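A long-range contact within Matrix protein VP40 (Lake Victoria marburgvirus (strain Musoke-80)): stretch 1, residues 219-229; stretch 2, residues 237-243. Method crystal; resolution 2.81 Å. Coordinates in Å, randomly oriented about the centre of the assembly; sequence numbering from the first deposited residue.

Stretch 1, residues 219-229: VLPTVKKQAYR
Stretch 2 (237-243) GPLLAIS

A mostly irregular segment, residues 219-229, packs obliquely against a helix, 237-243; the register runs in the opposed sense, the later residue of stretch 1 (Tyr228) meeting the earlier one of the helix (Gly237). The side-chain packing is apolar, no hydrogen bond crosses the contact, and 329 Å² is buried over both sides. The helix holds itself with i to i+4 bonds, Ala241 N to Gly237 O at 3.0 Å and Ile242 N to Pro238 O at 3.1 Å. Stretch 1 runs extended through Val223 (phi/psi -90/128), then makes a short 3-10 turn at 225-227, with Ala227 N bonded to Lys224 O at 2.9 Å, and Tyr228 follows at -134/56. Two CA pairs set the register, Val223 CA to Pro238 CA and Tyr228 CA to Gly237 CA, each 5.6 Å.

Tyr228 points toward the helix with chi1 p (62°) and chi2 -83°, which lays its ring over the first turn. Gly237 C and Pro238 CD sit over one face; Pro238 CD is 4.0 Å from the centroid of the Tyr228 ring, 16° off the normal, a CH-pi contact. The packing depends on glycine: Tyr228 CD2 comes to 3.5 Å from Gly237 CA, and an ideal CB there would fall 2.2 Å from that same CD2, a clash.

Val223, also pointing toward the helix, adopts t (175°) and sets its methyls against three partners: CG1 meets Ala241 CB at 4.1 Å, while CG2 lies 4.1 Å from both Pro238 CB and Ile242 CD1. Ala241 CB also lies 4.4 Å from Tyr228 CB and 4.3 Å from Ala227 O.

Ile242 starts sideways, but its m,t conformation (-61°, 159°) carries CD1 nearer to stretch 1. There it meets Leu220, also m,t (-63°, 174°), whose CD1 is 3.9 Å from Ile242 CD1. Leu239, by contrast, points away and makes no contact with stretch 1.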

# COMPACT_ATOMS: atom_id res chain seq x y z
N VAL A 219 -17.55 -22.72 2.12
CA VAL A 219 -17.15 -24.02 2.60
C VAL A 219 -17.25 -24.06 4.12
O VAL A 219 -16.90 -23.13 4.82
CB VAL A 219 -15.71 -24.35 2.18
CG1 VAL A 219 -15.27 -25.68 2.79
CG2 VAL A 219 -15.62 -24.40 0.67
N LEU A 220 -17.72 -25.19 4.61
CA LEU A 220 -18.03 -25.37 6.00
C LEU A 220 -17.06 -26.30 6.68
O LEU A 220 -16.45 -27.17 6.03
CB LEU A 220 -19.43 -25.97 6.10
CG LEU A 220 -20.59 -25.14 5.56
CD1 LEU A 220 -21.87 -25.95 5.61
CD2 LEU A 220 -20.75 -23.88 6.38
N PRO A 221 -16.94 -26.17 8.00
CA PRO A 221 -16.20 -27.18 8.72
C PRO A 221 -16.80 -28.58 8.53
O PRO A 221 -17.94 -28.74 8.08
CB PRO A 221 -16.36 -26.77 10.18
CG PRO A 221 -17.00 -25.44 10.18
CD PRO A 221 -17.74 -25.34 8.90
N THR A 222 -16.01 -29.57 8.87
CA THR A 222 -16.44 -30.93 8.73
C THR A 222 -17.64 -31.19 9.64
O THR A 222 -17.76 -30.62 10.73
CB THR A 222 -15.29 -31.92 8.99
OG1 THR A 222 -14.66 -31.63 10.25
CG2 THR A 222 -14.25 -31.85 7.85
N VAL A 223 -18.53 -32.06 9.15
CA VAL A 223 -19.72 -32.44 9.86
C VAL A 223 -19.39 -33.65 10.73
O VAL A 223 -18.85 -34.64 10.27
CB VAL A 223 -20.85 -32.78 8.88
CG1 VAL A 223 -22.07 -33.29 9.62
CG2 VAL A 223 -21.18 -31.56 8.04
N LYS A 224 -19.72 -33.54 11.99
CA LYS A 224 -19.42 -34.56 12.95
C LYS A 224 -20.11 -35.86 12.56
O LYS A 224 -21.27 -35.83 12.16
CB LYS A 224 -19.92 -34.13 14.33
CG LYS A 224 -19.13 -32.99 14.98
CD LYS A 224 -19.56 -32.83 16.43
CE LYS A 224 -18.78 -31.73 17.13
NZ LYS A 224 -19.51 -31.23 18.32
N LYS A 225 -19.40 -36.98 12.69
CA LYS A 225 -19.99 -38.31 12.42
C LYS A 225 -21.31 -38.43 13.19
O LYS A 225 -22.34 -38.77 12.63
N GLN A 226 -21.28 -38.06 14.47
CA GLN A 226 -22.48 -38.12 15.30
C GLN A 226 -23.74 -37.48 14.70
O GLN A 226 -24.85 -37.82 15.11
CB GLN A 226 -22.19 -37.49 16.67
N ALA A 227 -23.59 -36.56 13.75
CA ALA A 227 -24.74 -35.84 13.21
C ALA A 227 -25.47 -36.54 12.09
O ALA A 227 -26.58 -36.14 11.76
CB ALA A 227 -24.31 -34.46 12.74
N TYR A 228 -24.86 -37.54 11.48
CA TYR A 228 -25.52 -38.32 10.41
C TYR A 228 -25.27 -39.83 10.70
O TYR A 228 -24.71 -40.57 9.88
CB TYR A 228 -25.04 -37.83 9.02
CG TYR A 228 -23.54 -37.99 8.70
CD1 TYR A 228 -22.61 -37.05 9.12
CD2 TYR A 228 -23.07 -39.06 7.95
CE1 TYR A 228 -21.27 -37.18 8.81
CE2 TYR A 228 -21.73 -39.19 7.64
CZ TYR A 228 -20.84 -38.26 8.08
OH TYR A 228 -19.51 -38.37 7.80
N ARG A 229 -25.67 -40.22 11.91
CA ARG A 229 -25.53 -41.60 12.46
C ARG A 229 -26.15 -42.59 11.52
O ARG A 229 -25.55 -43.58 11.15
CB ARG A 229 -26.26 -41.75 13.82
CG ARG A 229 -25.40 -41.64 15.08
CD ARG A 229 -26.27 -41.24 16.27
NE ARG A 229 -27.24 -42.27 16.69
CZ ARG A 229 -28.51 -42.04 17.06
NH1 ARG A 229 -29.02 -40.82 17.05
NH2 ARG A 229 -29.29 -43.06 17.44
N GLY A 237 -23.96 -38.14 3.54
CA GLY A 237 -24.31 -37.88 4.92
C GLY A 237 -24.20 -36.43 5.31
O GLY A 237 -25.20 -35.81 5.69
N PRO A 238 -22.99 -35.87 5.19
CA PRO A 238 -22.69 -34.48 5.51
C PRO A 238 -23.64 -33.59 4.79
O PRO A 238 -24.16 -32.67 5.39
CB PRO A 238 -21.29 -34.30 4.94
CG PRO A 238 -20.68 -35.62 4.92
CD PRO A 238 -21.80 -36.58 4.70
N LEU A 239 -23.87 -33.86 3.51
CA LEU A 239 -24.75 -32.97 2.72
C LEU A 239 -26.18 -32.97 3.23
O LEU A 239 -26.81 -31.91 3.33
CB LEU A 239 -24.75 -33.32 1.23
CG LEU A 239 -23.38 -33.31 0.56
CD1 LEU A 239 -23.49 -33.52 -0.94
CD2 LEU A 239 -22.65 -32.01 0.88
N LEU A 240 -26.69 -34.15 3.54
CA LEU A 240 -28.06 -34.25 4.03
C LEU A 240 -28.21 -33.58 5.37
O LEU A 240 -29.25 -33.03 5.67
CB LEU A 240 -28.48 -35.70 4.14
CG LEU A 240 -29.09 -36.27 2.88
CD1 LEU A 240 -29.38 -37.73 3.14
CD2 LEU A 240 -30.34 -35.49 2.49
N ALA A 241 -27.18 -33.68 6.21
CA ALA A 241 -27.24 -33.15 7.55
C ALA A 241 -27.36 -31.64 7.47
O ALA A 241 -28.17 -31.04 8.16
CB ALA A 241 -26.00 -33.54 8.33
N ILE A 242 -26.55 -31.05 6.60
CA ILE A 242 -26.57 -29.61 6.36
C ILE A 242 -27.91 -29.11 5.82
O ILE A 242 -28.47 -28.14 6.34
CB ILE A 242 -25.46 -29.19 5.38
CG1 ILE A 242 -24.09 -29.53 5.95
CG2 ILE A 242 -25.50 -27.70 5.13
CD1 ILE A 242 -23.00 -29.64 4.89
N SER A 243 -28.45 -29.76 4.79
CA SER A 243 -29.72 -29.27 4.23
C SER A 243 -30.79 -29.30 5.31
O SER A 243 -31.66 -28.44 5.34
CB SER A 243 -30.14 -30.05 3.00
OG SER A 243 -30.20 -31.42 3.31